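Local coordinates for protein catechol 1,2-dioxygenase (Acinetobacter sp., PDB 1DMH) that uses a ferric iron to cleave the ring of catechol with molecular oxygen, giving cis,cis-muconate in the beta-ketoadipate pathway, at residues D10-D13 with F14-V17; R36-S39 with D40-A44; H82-D85 with M86-D89. All coordinates share one frame; numbering follows the deposited sequence.

Interaction 1: residues D10-D13 with F14-V17; sequences DVQD and FLRV
Leu15 turns its CG beside its own backbone N (chi1 -78°), and Val11, one turn earlier, holds CG1 anti to the backbone N (chi1 172°); these two rotations bring Val11 CG1 to 4.2 Å from Leu15 CD1 on the buried flank of helix 9-18. Gln12 and Leu15 run side by side in the same direction, with Gln12 NE2 4.0 Å from Leu15 CD1. Gln12 NE2 is hydrogen-bonded to the O of Phe6, so its amide ties the helix to the preceding loop. Beneath the side chains, Leu15 N bonds Val11 O at 3.0 Å and Val17 N bonds Asp13 O at 3.0 Å; Phe14 N reaches Asp10 O at 3.1 Å. Arg16 N makes weak bonds to both Gln12 O and Asp13 O. The Phe14 ring swings away from this ladder to meet Tyr255 and His82 of the second subunit edge-to-face, and Leu15 packs on helix 28-47. Between the side chains themselves the contact is therefore apolar and modest; within these two turns the polar links across the contact are all backbone bonds, while the aromatic end serves the dimer interface.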
loop_
_atom_site.group_PDB
_atom_site.type_symbol
_atom_site.label_atom_id
_atom_site.label_comp_id
_atom_site.label_asym_id
_atom_site.label_seq_id
_atom_site.Cartn_x
_atom_site.Cartn_y
_atom_site.Cartn_z
ATOM N N ASP A 10 -26.960 6.922 -4.982
ATOM C CA ASP A 10 -26.382 5.634 -5.334
ATOM C C ASP A 10 -24.934 5.512 -4.846
ATOM O O ASP A 10 -24.562 4.485 -4.277
ATOM C CB ASP A 10 -26.467 5.415 -6.837
ATOM C CG ASP A 10 -27.894 5.428 -7.323
ATOM O OD1 ASP A 10 -28.688 4.637 -6.781
ATOM O OD2 ASP A 10 -28.233 6.225 -8.227
ATOM N N VAL A 11 -24.124 6.552 -5.049
ATOM C CA VAL A 11 -22.739 6.508 -4.588
ATOM C C VAL A 11 -22.645 6.608 -3.057
ATOM O O VAL A 11 -21.888 5.867 -2.421
ATOM C CB VAL A 11 -21.901 7.616 -5.242
ATOM C CG1 VAL A 11 -20.499 7.684 -4.592
ATOM C CG2 VAL A 11 -21.786 7.331 -6.733
ATOM N N GLN A 12 -23.424 7.502 -2.454
ATOM C CA GLN A 12 -23.383 7.628 -1.003
ATOM C C GLN A 12 -23.797 6.329 -0.281
ATOM O O GLN A 12 -23.143 5.930 0.697
ATOM C CB GLN A 12 -24.239 8.823 -0.579
ATOM C CG GLN A 12 -23.676 10.137 -1.154
ATOM C CD GLN A 12 -22.250 10.381 -0.709
ATOM O OE1 GLN A 12 -21.969 10.375 0.490
ATOM N NE2 GLN A 12 -21.345 10.588 -1.654
ATOM N N ASP A 13 -24.852 5.659 -0.760
ATOM C CA ASP A 13 -25.276 4.404 -0.135
ATOM C C ASP A 13 -24.243 3.314 -0.360
ATOM O O ASP A 13 -23.955 2.504 0.538
ATOM C CB ASP A 13 -26.621 3.928 -0.679
ATOM C CG ASP A 13 -27.775 4.805 -0.220
ATOM O OD1 ASP A 13 -27.630 5.469 0.840
ATOM O OD2 ASP A 13 -28.828 4.805 -0.906
ATOM N N PHE A 14 -23.682 3.305 -1.566
ATOM C CA PHE A 14 -22.660 2.336 -1.916
ATOM C C PHE A 14 -21.484 2.444 -0.925
ATOM O O PHE A 14 -20.982 1.439 -0.437
ATOM C CB PHE A 14 -22.174 2.590 -3.348
ATOM C CG PHE A 14 -21.165 1.567 -3.836
ATOM C CD1 PHE A 14 -21.453 0.206 -3.763
ATOM C CD2 PHE A 14 -19.943 1.966 -4.385
ATOM C CE1 PHE A 14 -20.551 -0.753 -4.229
ATOM C CE2 PHE A 14 -19.019 1.014 -4.858
ATOM C CZ PHE A 14 -19.330 -0.353 -4.778
ATOM N N LEU A 15 -21.047 3.667 -0.635
ATOM C CA LEU A 15 -19.946 3.876 0.299
ATOM C C LEU A 15 -20.267 3.293 1.681
ATOM O O LEU A 15 -19.376 2.809 2.384
ATOM C CB LEU A 15 -19.641 5.378 0.419
ATOM C CG LEU A 15 -18.836 6.009 -0.727
ATOM C CD1 LEU A 15 -18.898 7.517 -0.693
ATOM C CD2 LEU A 15 -17.386 5.533 -0.621
ATOM N N ARG A 16 -21.537 3.343 2.083
ATOM C CA ARG A 16 -21.887 2.809 3.390
ATOM C C ARG A 16 -21.844 1.290 3.352
ATOM O O ARG A 16 -21.406 0.650 4.308
ATOM C CB ARG A 16 -23.269 3.307 3.827
ATOM C CG ARG A 16 -23.325 4.816 4.104
ATOM C CD ARG A 16 -24.714 5.180 4.620
ATOM N NE ARG A 16 -24.961 4.537 5.912
ATOM C CZ ARG A 16 -24.454 4.979 7.056
ATOM N NH1 ARG A 16 -23.694 6.069 7.052
ATOM N NH2 ARG A 16 -24.657 4.309 8.187
ATOM N N VAL A 17 -22.294 0.711 2.244
ATOM C CA VAL A 17 -22.264 -0.745 2.090
ATOM C C VAL A 17 -20.829 -1.293 2.085
ATOM O O VAL A 17 -20.496 -2.234 2.810
ATOM C CB VAL A 17 -22.941 -1.152 0.785
ATOM C CG1 VAL A 17 -22.779 -2.659 0.549
ATOM C CG2 VAL A 17 -24.397 -0.751 0.836
#

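Interaction 2: residues R36-S39 with D40-A44; sequences RVLS and DLYKA
An i to i+4 salt bridge between Arg36 and Asp40 marks one flank of helix 28-47, part of the N-terminal helical zipper that forms the dimer axis. Arg36 NE donates to Asp40 OD2 at 2.9 Å with an N-H...O angle of 149°, meeting the oxygen on its syn side while lying somewhat out of the carboxylate plane. Relative to the guanidinium, OD2 lies at the edge, near the plane, although the two flat groups stand 76° apart. The arginine reaches OD2 because its CG is anti to the backbone N and the chain then bends at chi2 (59°). A water closes a second path: it accepts from Arg36 NH2 at 3.0 Å and donates to Asp40 OD2 at 2.7 Å, so this one oxygen is gripped twice. In the zipper the guanidinium is bridged to both subunits: it is held between two carboxylates, Asp40 through NE and Asp47 of the second subunit through NH2, which probably fixes its orientation. Round the helix, Val37 CG1 lies 4.0 Å from Leu41 CD1, the two side chains running alongside each other. Leu38 CD2 touches Tyr42 CE1 more loosely, at 4.4 Å, and Leu38 O lies 3.2 Å from Tyr42 CD1, oblique to the ring. Tyr42 stacks on Tyr83 of the second subunit, and its OH is hydrogen-bonded to Leu78 O of that subunit. Backbone bonds join each of residues 36-39 to the residue four places on, among them Tyr42 N to Leu38 O at 2.8 Å.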
loop_
_atom_site.group_PDB
_atom_site.type_symbol
_atom_site.label_atom_id
_atom_site.label_comp_id
_atom_site.label_asym_id
_atom_site.label_seq_id
_atom_site.Cartn_x
_atom_site.Cartn_y
_atom_site.Cartn_z
ATOM N N ARG A 36 -14.610 6.978 6.071
ATOM C CA ARG A 36 -14.078 8.309 5.792
ATOM C C ARG A 36 -13.009 8.301 4.704
ATOM O O ARG A 36 -13.041 9.121 3.790
ATOM C CB ARG A 36 -13.503 8.920 7.075
ATOM C CG ARG A 36 -12.715 10.209 6.891
ATOM C CD ARG A 36 -13.526 11.308 6.258
ATOM N NE ARG A 36 -12.771 12.556 6.285
ATOM C CZ ARG A 36 -12.736 13.379 7.333
ATOM N NH1 ARG A 36 -13.433 13.096 8.437
ATOM N NH2 ARG A 36 -11.950 14.442 7.311
ATOM N N VAL A 37 -12.054 7.383 4.797
ATOM C CA VAL A 37 -11.006 7.321 3.792
ATOM C C VAL A 37 -11.579 7.017 2.398
ATOM O O VAL A 37 -11.173 7.641 1.422
ATOM C CB VAL A 37 -9.920 6.278 4.178
ATOM C CG1 VAL A 37 -8.870 6.189 3.069
ATOM C CG2 VAL A 37 -9.244 6.695 5.470
ATOM N N LEU A 38 -12.522 6.078 2.292
ATOM C CA LEU A 38 -13.118 5.770 0.977
ATOM C C LEU A 38 -13.889 6.954 0.415
ATOM O O LEU A 38 -13.827 7.248 -0.771
ATOM C CB LEU A 38 -14.091 4.595 1.043
ATOM C CG LEU A 38 -13.515 3.220 1.325
ATOM C CD1 LEU A 38 -14.631 2.197 1.264
ATOM C CD2 LEU A 38 -12.463 2.910 0.291
ATOM N N SER A 39 -14.645 7.617 1.274
ATOM C CA SER A 39 -15.417 8.765 0.843
ATOM C C SER A 39 -14.490 9.815 0.285
ATOM O O SER A 39 -14.717 10.326 -0.798
ATOM C CB SER A 39 -16.214 9.342 2.015
ATOM O OG SER A 39 -17.175 8.391 2.433
ATOM N N ASP A 40 -13.447 10.145 1.028
ATOM C CA ASP A 40 -12.505 11.150 0.552
ATOM C C ASP A 40 -11.847 10.749 -0.775
ATOM O O ASP A 40 -11.699 11.576 -1.661
ATOM C CB ASP A 40 -11.415 11.439 1.606
ATOM C CG ASP A 40 -11.949 12.205 2.824
ATOM O OD1 ASP A 40 -13.065 12.778 2.774
ATOM O OD2 ASP A 40 -11.225 12.239 3.830
ATOM N N LEU A 41 -11.458 9.485 -0.919
ATOM C CA LEU A 41 -10.821 9.051 -2.155
ATOM C C LEU A 41 -11.778 9.033 -3.337
ATOM O O LEU A 41 -11.386 9.396 -4.444
ATOM C CB LEU A 41 -10.180 7.669 -1.975
ATOM C CG LEU A 41 -8.901 7.647 -1.143
ATOM C CD1 LEU A 41 -8.467 6.194 -0.951
ATOM C CD2 LEU A 41 -7.812 8.435 -1.848
ATOM N N TYR A 42 -13.013 8.586 -3.118
ATOM C CA TYR A 42 -14.008 8.573 -4.196
ATOM C C TYR A 42 -14.235 10.016 -4.631
ATOM O O TYR A 42 -14.360 10.302 -5.818
ATOM C CB TYR A 42 -15.338 7.987 -3.723
ATOM C CG TYR A 42 -15.468 6.479 -3.806
ATOM C CD1 TYR A 42 -14.417 5.636 -3.428
ATOM C CD2 TYR A 42 -16.691 5.899 -4.129
ATOM C CE1 TYR A 42 -14.599 4.266 -3.348
ATOM C CE2 TYR A 42 -16.881 4.524 -4.052
ATOM C CZ TYR A 42 -15.839 3.720 -3.652
ATOM O OH TYR A 42 -16.058 2.384 -3.467
ATOM N N LYS A 43 -14.297 10.932 -3.670
ATOM C CA LYS A 43 -14.491 12.326 -4.024
ATOM C C LYS A 43 -13.250 12.874 -4.736
ATOM O O LYS A 43 -13.392 13.624 -5.696
ATOM C CB LYS A 43 -14.806 13.156 -2.777
ATOM C CG LYS A 43 -15.181 14.582 -3.080
ATOM C CD LYS A 43 -15.585 15.284 -1.810
ATOM C CE LYS A 43 -16.161 16.682 -2.077
ATOM N NZ LYS A 43 -15.150 17.604 -2.690
ATOM N N ALA A 44 -12.042 12.501 -4.293
ATOM C CA ALA A 44 -10.806 12.990 -4.933
ATOM C C ALA A 44 -10.733 12.495 -6.396
ATOM O O ALA A 44 -10.316 13.225 -7.297
ATOM C CB ALA A 44 -9.544 12.544 -4.123
HETATM O O HOH W 1 -10.181 14.450 4.918
#

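Interaction 3: residues H82-D85 with M86-D89; sequences HYLD and MRMD
Met86 lies across the His82 ring one turn earlier in helix 80-94. From its CB, 3.3 Å from Tyr83 O, the chain runs on to CG, which sits over one face of the imidazole, 4.0 Å from the ring centroid and 22° off the normal. This CH-pi contact is displaced toward the rim, and CG also comes within 3.7 Å of His82 NE2. Next, SD meets the same ring obliquely, 4.2 Å from the centroid, a Met-aromatic contact; the bend at chi3 (73°) then turns the CE end away from residues 82-85, and Met86 packs on Ile5 of the second subunit. His82 presents its ring to the sulfur because its CG is anti to the backbone N, chi1 177°. A second pair crosses in a similar way: Arg87 CD lies over one face of the Tyr83 ring, near the rim, 4.2 Å from CE2. The Arg87 guanidinium has Leu84 CD2 at its edge, 3.9 Å from NH1. On another flank, Met88 CE is 3.2 Å from Asp85 OD1, so a methyl group packs closely against a buried carboxylate oxygen. Backbone bonds join each of residues 82-85 to the residue four places on, Asp89 N to Asp85 O at 2.8 Å, and underlie the His82/Met86 and Tyr83/Arg87 pairs; the Leu84/Arg87 and Asp85/Met88 contacts are three residues apart. Asp89 pairs with Arg103 and Arg258 of its own chain. One side of helix 80-94 faces the second subunit, where Tyr83 OH is hydrogen-bonded to Tyr42 O on helix 28-47 and Arg87 NH1 to Ile50 O; another faces loops of its own chain, Asp85 and Met88 packing on Arg103 in the loop between helix 80-94 and strand 111-112.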
loop_
_atom_site.group_PDB
_atom_site.type_symbol
_atom_site.label_atom_id
_atom_site.label_comp_id
_atom_site.label_asym_id
_atom_site.label_seq_id
_atom_site.Cartn_x
_atom_site.Cartn_y
_atom_site.Cartn_z
ATOM N N HIS A 82 6.558 13.249 10.853
ATOM C CA HIS A 82 6.785 14.564 11.433
ATOM C C HIS A 82 5.460 15.196 11.828
ATOM O O HIS A 82 5.383 15.871 12.841
ATOM C CB HIS A 82 7.524 15.467 10.444
ATOM C CG HIS A 82 7.718 16.857 10.955
ATOM N ND1 HIS A 82 8.347 17.122 12.153
ATOM C CD2 HIS A 82 7.321 18.054 10.459
ATOM C CE1 HIS A 82 8.330 18.427 12.375
ATOM N NE2 HIS A 82 7.711 19.015 11.361
ATOM N N TYR A 83 4.417 14.981 11.023
ATOM C CA TYR A 83 3.082 15.523 11.322
ATOM C C TYR A 83 2.575 14.990 12.668
ATOM O O TYR A 83 2.009 15.748 13.462
ATOM C CB TYR A 83 2.081 15.135 10.220
ATOM C CG TYR A 83 0.637 15.582 10.462
ATOM C CD1 TYR A 83 0.313 16.925 10.712
ATOM C CD2 TYR A 83 -0.410 14.672 10.343
ATOM C CE1 TYR A 83 -1.031 17.342 10.825
ATOM C CE2 TYR A 83 -1.747 15.067 10.452
ATOM C CZ TYR A 83 -2.058 16.398 10.686
ATOM O OH TYR A 83 -3.387 16.766 10.713
ATOM N N LEU A 84 2.764 13.691 12.917
ATOM C CA LEU A 84 2.349 13.067 14.172
ATOM C C LEU A 84 3.115 13.695 15.333
ATOM O O LEU A 84 2.561 13.858 16.414
ATOM C CB LEU A 84 2.574 11.547 14.126
ATOM C CG LEU A 84 1.722 10.776 13.090
ATOM C CD1 LEU A 84 2.081 9.284 13.109
ATOM C CD2 LEU A 84 0.243 10.974 13.371
ATOM N N ASP A 85 4.388 14.044 15.126
ATOM C CA ASP A 85 5.152 14.700 16.184
ATOM C C ASP A 85 4.597 16.097 16.404
ATOM O O ASP A 85 4.546 16.581 17.537
ATOM C CB ASP A 85 6.639 14.842 15.849
ATOM C CG ASP A 85 7.409 13.524 15.923
ATOM O OD1 ASP A 85 6.931 12.547 16.542
ATOM O OD2 ASP A 85 8.531 13.484 15.378
ATOM N N MET A 86 4.195 16.770 15.330
ATOM C CA MET A 86 3.646 18.116 15.501
ATOM C C MET A 86 2.403 18.038 16.375
ATOM O O MET A 86 2.164 18.913 17.218
ATOM C CB MET A 86 3.295 18.747 14.145
ATOM C CG MET A 86 4.508 19.027 13.280
ATOM S SD MET A 86 4.047 19.666 11.645
ATOM C CE MET A 86 3.502 21.373 12.113
ATOM N N ARG A 87 1.604 16.991 16.180
ATOM C CA ARG A 87 0.401 16.831 16.974
ATOM C C ARG A 87 0.803 16.608 18.427
ATOM O O ARG A 87 0.218 17.217 19.344
ATOM C CB ARG A 87 -0.422 15.664 16.456
ATOM C CG ARG A 87 -0.999 15.890 15.073
ATOM C CD ARG A 87 -1.701 14.631 14.621
ATOM N NE ARG A 87 -2.950 14.420 15.349
ATOM C CZ ARG A 87 -3.366 13.244 15.830
ATOM N NH1 ARG A 87 -2.636 12.126 15.683
ATOM N NH2 ARG A 87 -4.549 13.183 16.434
ATOM N N MET A 88 1.801 15.749 18.651
ATOM C CA MET A 88 2.265 15.497 20.012
ATOM C C MET A 88 2.779 16.775 20.680
ATOM O O MET A 88 2.502 17.017 21.871
ATOM C CB MET A 88 3.330 14.421 20.018
ATOM C CG MET A 88 2.734 13.062 19.811
ATOM S SD MET A 88 3.950 11.734 19.984
ATOM C CE MET A 88 4.532 11.469 18.308
ATOM N N ASP A 89 3.509 17.598 19.928
ATOM C CA ASP A 89 3.999 18.864 20.475
ATOM C C ASP A 89 2.850 19.795 20.850
ATOM O O ASP A 89 2.866 20.429 21.913
ATOM C CB ASP A 89 4.897 19.595 19.501
ATOM C CG ASP A 89 6.239 18.941 19.349
ATOM O OD1 ASP A 89 6.651 18.180 20.243
ATOM O OD2 ASP A 89 6.893 19.211 18.337
#

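How the interactions relate
Interactions 1, 2 and 3 follow one another along the chain, on helices 9-18, 28-47 and 80-94. The first two are neighbours, with centres 11 Å apart, and pack directly: Phe14 and Leu15 rest on Tyr42, and Leu15 also on Leu38 and Ser39. Interaction 3 lies nearer the centre of the chain and touches neither within its own subunit; its centre is 33 Å from that of interaction 1 and 24 Å from that of interaction 2. Across the dimer the gap closes, because Phe14 and Tyr42 meet His82 and Tyr83 of the second subunit. The outlying helices of each subunit thus clasp helix 80-94 of the other in the zipper.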